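Local coordinates for protein DNA photolyase (Agrobacterium tumefaciens, PDB 4U63) that probably repairs cyclobutane pyrimidine dimers in ultraviolet-damaged DNA with light, using a flavin cofactor (FAD) and a methenyltetrahydrofolate antenna, at residues A42-V47 with A183-P188; R119-T124 with S147-H152. All blocks are in the same frame, centred on the assembly; numbering follows the deposited sequence.

Contact 1 (A42-V47 with A183-P188); sequences ALLAAV and APADPP
A185 meets L44 methyl to methyl. Its CB lies 3.4 Å from L44 CD1, a tight approach for two carbons. L44 has CG anti to its carbonyl carbon (chi1 -68°), and the leucine reaches away from the helix towards the loop. The A185 backbone N is hydrogen-bonded to D39 OD1, which ties this part of the chain to the loop ahead of helix 41-49. At D186 the backbone does the touching: L44 CD2 sits 3.8 Å from D186 O. The setting is the N-terminal alpha/beta domain of the photolyase fold, with its five-stranded parallel sheet. Helix 41-49 packs on that sheet through A42, A45 and A46, which touch strands 27-31 and 142-146. The 183-188 loop meets L43, L44 and V47 instead. P187 directs its CB away from the helix and touches S38. P188 then lays its ring against two side chains one helical turn apart, L43 and V47. P188 CG is 3.6 Å from L43 CD2, and P188 CD lies against the same methyl at 3.8 Å. P188 CB is 4.0 Å from V47 CG2.

Contact 2 (R119-T124 with S147-H152); sequences RRYDPT and SGQLLH. With SO4 (sulfate ion), chain D; SO4 (sulfate ion), chain E.
Y121 and Q149 carry this partly buried, mixed polar and apolar contact between loops at the ends of neighbouring strands 114-118 and 142-146. Q149 is extended, with CG anti to its backbone N (chi1 -177°), which carries the amide to Y121. There Q149 OE1 accepts a hydrogen bond from Y121 N, 3.0 Å away, in the carbonyl plane on a lone pair; the bond is bent (134° at the hydrogen). Q149 OE1 also lies at the edge of the Y121 ring, and the amide and ring planes are 45° apart. L150 CD1 sits over one face of the Y121 ring, 4.1 Å from its centroid, in a CH-pi contact. In this parallel-sheet alpha/beta domain the chain after strand 114-118 turns into helix 123-138; D122 is the N-cap, its OD2 accepting from G125 N. One water joins R119 O to Q149 N, another D122 OD1 to Q149 NE2, a third Y121 OH to G148 N and L150 N. Y121 OH is also hydrogen-bonded to E153 OE2. S147 N lies over the R119 guanidinium. R119 NH2 and NH1 hydrogen-bond O1 (2.7 Å from NH2) and O4 of the chain D sulfate, and NH2 also O4 of the chain E sulfate; both ions are probably from crystallisation liquor.

How the contacts relate
Both contacts belong to the alpha/beta domain, and their centres are about 17 Å apart. They do not touch; their nearest atoms are about 6 Å apart. Contact 1 is a surface contact far from the centre of the chain. It lays a proline-rich loop on a helix and is purely apolar in its side-chain chemistry. Contact 2 lies deeper and joins two loops that follow adjacent strands. It relies on a hydrogen bond to a side-chain amide, bridging waters and an aromatic ring. Strand 142-146 links the two: helix 41-49 packs on it, and the 147-152 loop leaves its end. Contact 2 also faces helix 287-309 near the FAD, whereas the loop of contact 1 touches helix 271-276.

Contact 1 (A42-V47 with A183-P188)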
loop_
_atom_site.group_PDB
_atom_site.type_symbol
_atom_site.label_atom_id
_atom_site.label_comp_id
_atom_site.label_asym_id
_atom_site.label_seq_id
_atom_site.Cartn_x
_atom_site.Cartn_y
_atom_site.Cartn_z
ATOM N N ALA A 42 -6.377 12.066 -16.710
ATOM C CA ALA A 42 -7.833 12.246 -16.758
ATOM C C ALA A 42 -8.201 13.706 -16.535
ATOM O O ALA A 42 -8.978 14.289 -17.298
ATOM C CB ALA A 42 -8.525 11.364 -15.729
ATOM N N LEU A 43 -7.639 14.301 -15.489
ATOM C CA LEU A 43 -7.895 15.718 -15.195
ATOM C C LEU A 43 -7.431 16.621 -16.348
ATOM O O LEU A 43 -8.141 17.546 -16.741
ATOM C CB LEU A 43 -7.221 16.126 -13.893
ATOM C CG LEU A 43 -7.481 17.553 -13.414
ATOM C CD1 LEU A 43 -8.949 17.800 -13.124
ATOM C CD2 LEU A 43 -6.652 17.822 -12.174
ATOM N N LEU A 44 -6.250 16.343 -16.890
ATOM C CA LEU A 44 -5.749 17.089 -18.057
ATOM C C LEU A 44 -6.662 16.945 -19.268
ATOM O O LEU A 44 -6.892 17.912 -19.997
ATOM C CB LEU A 44 -4.318 16.671 -18.395
ATOM C CG LEU A 44 -3.281 17.096 -17.343
ATOM C CD1 LEU A 44 -1.938 16.443 -17.621
ATOM C CD2 LEU A 44 -3.123 18.608 -17.262
ATOM N N ALA A 45 -7.195 15.740 -19.477
ATOM C CA ALA A 45 -8.200 15.521 -20.518
ATOM C C ALA A 45 -9.443 16.391 -20.305
ATOM O O ALA A 45 -9.987 16.958 -21.259
ATOM C CB ALA A 45 -8.596 14.053 -20.572
ATOM N N ALA A 46 -9.893 16.489 -19.053
ATOM C CA ALA A 46 -11.044 17.336 -18.716
ATOM C C ALA A 46 -10.757 18.815 -19.032
ATOM O O ALA A 46 -11.627 19.536 -19.534
ATOM C CB ALA A 46 -11.432 17.160 -17.255
ATOM N N VAL A 47 -9.537 19.259 -18.753
ATOM C CA VAL A 47 -9.139 20.636 -19.065
ATOM C C VAL A 47 -9.112 20.839 -20.584
ATOM O O VAL A 47 -9.613 21.845 -21.088
ATOM C CB VAL A 47 -7.780 20.997 -18.425
ATOM C CG1 VAL A 47 -7.271 22.354 -18.915
ATOM C CG2 VAL A 47 -7.913 21.015 -16.915
ATOM N N ALA A 183 7.959 11.700 -18.785
ATOM C CA ALA A 183 8.092 12.621 -17.642
ATOM C C ALA A 183 6.698 13.055 -17.147
ATOM O O ALA A 183 5.718 13.020 -17.925
ATOM C CB ALA A 183 8.926 13.836 -18.023
ATOM N N PRO A 184 6.593 13.451 -15.859
ATOM C CA PRO A 184 5.275 13.791 -15.304
ATOM C C PRO A 184 4.715 15.119 -15.834
ATOM O O PRO A 184 5.467 16.076 -16.019
ATOM C CB PRO A 184 5.545 13.872 -13.794
ATOM C CG PRO A 184 6.980 14.286 -13.705
ATOM C CD PRO A 184 7.652 13.543 -14.831
ATOM N N ALA A 185 3.406 15.161 -16.077
ATOM C CA ALA A 185 2.740 16.381 -16.534
ATOM C C ALA A 185 2.426 17.313 -15.364
ATOM O O ALA A 185 2.127 16.863 -14.251
ATOM C CB ALA A 185 1.468 16.035 -17.278
ATOM N N ASP A 186 2.494 18.614 -15.624
ATOM C CA ASP A 186 2.176 19.620 -14.617
ATOM C C ASP A 186 0.701 19.562 -14.223
ATOM O O ASP A 186 -0.143 19.190 -15.036
ATOM C CB ASP A 186 2.457 21.031 -15.138
ATOM C CG ASP A 186 3.933 21.320 -15.320
ATOM O OD1 ASP A 186 4.793 20.535 -14.856
ATOM O OD2 ASP A 186 4.231 22.359 -15.933
ATOM N N PRO A 187 0.385 19.948 -12.977
ATOM C CA PRO A 187 -1.012 20.071 -12.599
ATOM C C PRO A 187 -1.639 21.323 -13.226
ATOM O O PRO A 187 -0.945 22.318 -13.432
ATOM C CB PRO A 187 -0.948 20.221 -11.078
ATOM C CG PRO A 187 0.373 20.893 -10.830
ATOM C CD PRO A 187 1.296 20.349 -11.881
ATOM N N PRO A 188 -2.942 21.277 -13.534
ATOM C CA PRO A 188 -3.605 22.507 -13.965
ATOM C C PRO A 188 -3.705 23.461 -12.780
ATOM O O PRO A 188 -3.997 23.026 -11.661
ATOM C CB PRO A 188 -4.994 22.025 -14.398
ATOM C CG PRO A 188 -5.230 20.787 -13.608
ATOM C CD PRO A 188 -3.883 20.145 -13.415
#

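Contact 2 (R119-T124 with S147-H152)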
loop_
_atom_site.group_PDB
_atom_site.type_symbol
_atom_site.label_atom_id
_atom_site.label_comp_id
_atom_site.label_asym_id
_atom_site.label_seq_id
_atom_site.Cartn_x
_atom_site.Cartn_y
_atom_site.Cartn_z
ATOM N N ARG A 119 -7.461 4.856 -14.879
ATOM C CA ARG A 119 -7.604 3.410 -14.779
ATOM C C ARG A 119 -7.108 2.921 -13.429
ATOM O O ARG A 119 -6.151 3.484 -12.854
ATOM C CB ARG A 119 -6.814 2.712 -15.884
ATOM C CG ARG A 119 -7.374 2.945 -17.257
ATOM C CD ARG A 119 -6.410 2.483 -18.326
ATOM N NE ARG A 119 -6.840 2.974 -19.627
ATOM C CZ ARG A 119 -6.054 3.114 -20.690
ATOM N NH1 ARG A 119 -4.753 2.805 -20.637
ATOM N NH2 ARG A 119 -6.575 3.574 -21.823
ATOM N N ARG A 120 -7.789 1.906 -12.922
ATOM C CA ARG A 120 -7.373 1.191 -11.726
ATOM C C ARG A 120 -7.198 -0.233 -12.171
ATOM O O ARG A 120 -8.015 -0.761 -12.916
ATOM C CB ARG A 120 -8.380 1.327 -10.583
ATOM C CG ARG A 120 -9.792 0.875 -10.893
ATOM C CD ARG A 120 -10.726 1.254 -9.767
ATOM N NE ARG A 120 -12.129 1.106 -10.144
ATOM C CZ ARG A 120 -13.162 1.345 -9.336
ATOM N NH1 ARG A 120 -12.966 1.746 -8.083
ATOM N NH2 ARG A 120 -14.404 1.185 -9.785
ATOM N N TYR A 121 -6.124 -0.855 -11.720
ATOM C CA TYR A 121 -5.677 -2.094 -12.321
ATOM C C TYR A 121 -5.909 -3.329 -11.468
ATOM O O TYR A 121 -5.572 -4.419 -11.891
ATOM C CB TYR A 121 -4.220 -1.963 -12.713
ATOM C CG TYR A 121 -3.981 -0.969 -13.833
ATOM C CD1 TYR A 121 -3.756 0.371 -13.564
ATOM C CD2 TYR A 121 -3.962 -1.371 -15.155
ATOM C CE1 TYR A 121 -3.526 1.285 -14.578
ATOM C CE2 TYR A 121 -3.740 -0.466 -16.178
ATOM C CZ TYR A 121 -3.517 0.864 -15.881
ATOM O OH TYR A 121 -3.286 1.769 -16.881
ATOM N N ASP A 122 -6.477 -3.159 -10.278
ATOM C CA ASP A 122 -6.989 -4.299 -9.529
ATOM C C ASP A 122 -8.151 -4.893 -10.336
ATOM O O ASP A 122 -9.036 -4.155 -10.776
ATOM C CB ASP A 122 -7.427 -3.910 -8.112
ATOM C CG ASP A 122 -8.553 -2.903 -8.095
ATOM O OD1 ASP A 122 -8.310 -1.715 -8.399
ATOM O OD2 ASP A 122 -9.686 -3.295 -7.764
ATOM N N PRO A 123 -8.144 -6.220 -10.558
ATOM C CA PRO A 123 -9.184 -6.796 -11.419
ATOM C C PRO A 123 -10.647 -6.445 -11.065
ATOM O O PRO A 123 -11.427 -6.212 -11.984
ATOM C CB PRO A 123 -8.926 -8.296 -11.301
ATOM C CG PRO A 123 -7.444 -8.385 -11.126
ATOM C CD PRO A 123 -7.101 -7.217 -10.238
ATOM N N THR A 124 -11.011 -6.393 -9.778
ATOM C CA THR A 124 -12.401 -6.073 -9.405
ATOM C C THR A 124 -12.795 -4.652 -9.822
ATOM O O THR A 124 -13.867 -4.454 -10.407
ATOM C CB THR A 124 -12.682 -6.263 -7.901
ATOM O OG1 THR A 124 -11.777 -5.473 -7.128
ATOM C CG2 THR A 124 -12.551 -7.733 -7.510
ATOM N N SER A 147 -4.023 5.974 -18.254
ATOM C CA SER A 147 -2.914 5.363 -17.536
ATOM C C SER A 147 -2.368 6.342 -16.499
ATOM O O SER A 147 -2.670 7.535 -16.544
ATOM C CB SER A 147 -1.796 4.975 -18.507
ATOM O OG SER A 147 -1.226 6.116 -19.127
ATOM N N GLY A 148 -1.555 5.822 -15.582
ATOM C CA GLY A 148 -0.944 6.633 -14.535
ATOM C C GLY A 148 -0.607 5.863 -13.269
ATOM O O GLY A 148 0.422 6.120 -12.656
ATOM N N GLN A 149 -1.469 4.924 -12.880
ATOM C CA GLN A 149 -1.268 4.165 -11.652
ATOM C C GLN A 149 0.002 3.307 -11.708
ATOM O O GLN A 149 0.685 3.144 -10.694
ATOM C CB GLN A 149 -2.478 3.269 -11.358
ATOM C CG GLN A 149 -2.363 2.495 -10.042
ATOM C CD GLN A 149 -3.509 1.534 -9.815
ATOM O OE1 GLN A 149 -4.241 1.219 -10.721
ATOM N NE2 GLN A 149 -3.651 1.057 -8.585
ATOM N N LEU A 150 0.294 2.758 -12.895
ATOM C CA LEU A 150 1.434 1.884 -13.112
ATOM C C LEU A 150 2.332 2.368 -14.250
ATOM O O LEU A 150 1.873 2.970 -15.217
ATOM C CB LEU A 150 0.935 0.471 -13.468
ATOM C CG LEU A 150 0.043 -0.249 -12.450
ATOM C CD1 LEU A 150 -0.457 -1.568 -13.013
ATOM C CD2 LEU A 150 0.784 -0.477 -11.143
ATOM N N LEU A 151 3.612 2.065 -14.127
ATOM C CA LEU A 151 4.595 2.289 -15.185
ATOM C C LEU A 151 4.367 1.399 -16.393
ATOM O O LEU A 151 4.687 1.792 -17.521
ATOM C CB LEU A 151 6.004 2.026 -14.654
ATOM C CG LEU A 151 6.502 2.935 -13.535
ATOM C CD1 LEU A 151 7.842 2.440 -13.024
ATOM C CD2 LEU A 151 6.599 4.360 -14.035
ATOM N N HIS A 152 3.825 0.205 -16.170
ATOM C CA HIS A 152 3.593 -0.756 -17.272
ATOM C C HIS A 152 2.113 -1.067 -17.386
ATOM O O HIS A 152 1.333 -0.764 -16.482
ATOM C CB HIS A 152 4.429 -2.034 -17.064
ATOM C CG HIS A 152 3.737 -3.102 -16.273
ATOM N ND1 HIS A 152 3.533 -3.007 -14.917
ATOM C CD2 HIS A 152 3.207 -4.292 -16.650
ATOM C CE1 HIS A 152 2.903 -4.082 -14.487
ATOM N NE2 HIS A 152 2.695 -4.879 -15.517
HETATM S S SO4 D . -3.809 4.057 -24.175
HETATM O O1 SO4 D . -5.203 3.579 -24.145
HETATM O O2 SO4 D . -3.756 5.376 -24.836
HETATM O O3 SO4 D . -2.992 3.097 -24.942
HETATM O O4 SO4 D . -3.275 4.169 -22.799
HETATM S S SO4 E . -10.621 3.991 -22.973
HETATM O O1 SO4 E . -11.459 3.363 -24.012
HETATM O O2 SO4 E . -10.751 5.457 -23.000
HETATM O O3 SO4 E . -11.065 3.465 -21.666
HETATM O O4 SO4 E . -9.204 3.648 -23.213
HETATM O O HOH W 1 -4.220 5.088 -13.960
HETATM O O HOH W 2 -0.942 3.033 -15.621
HETATM O O HOH W 3 -6.130 -0.385 -8.070
#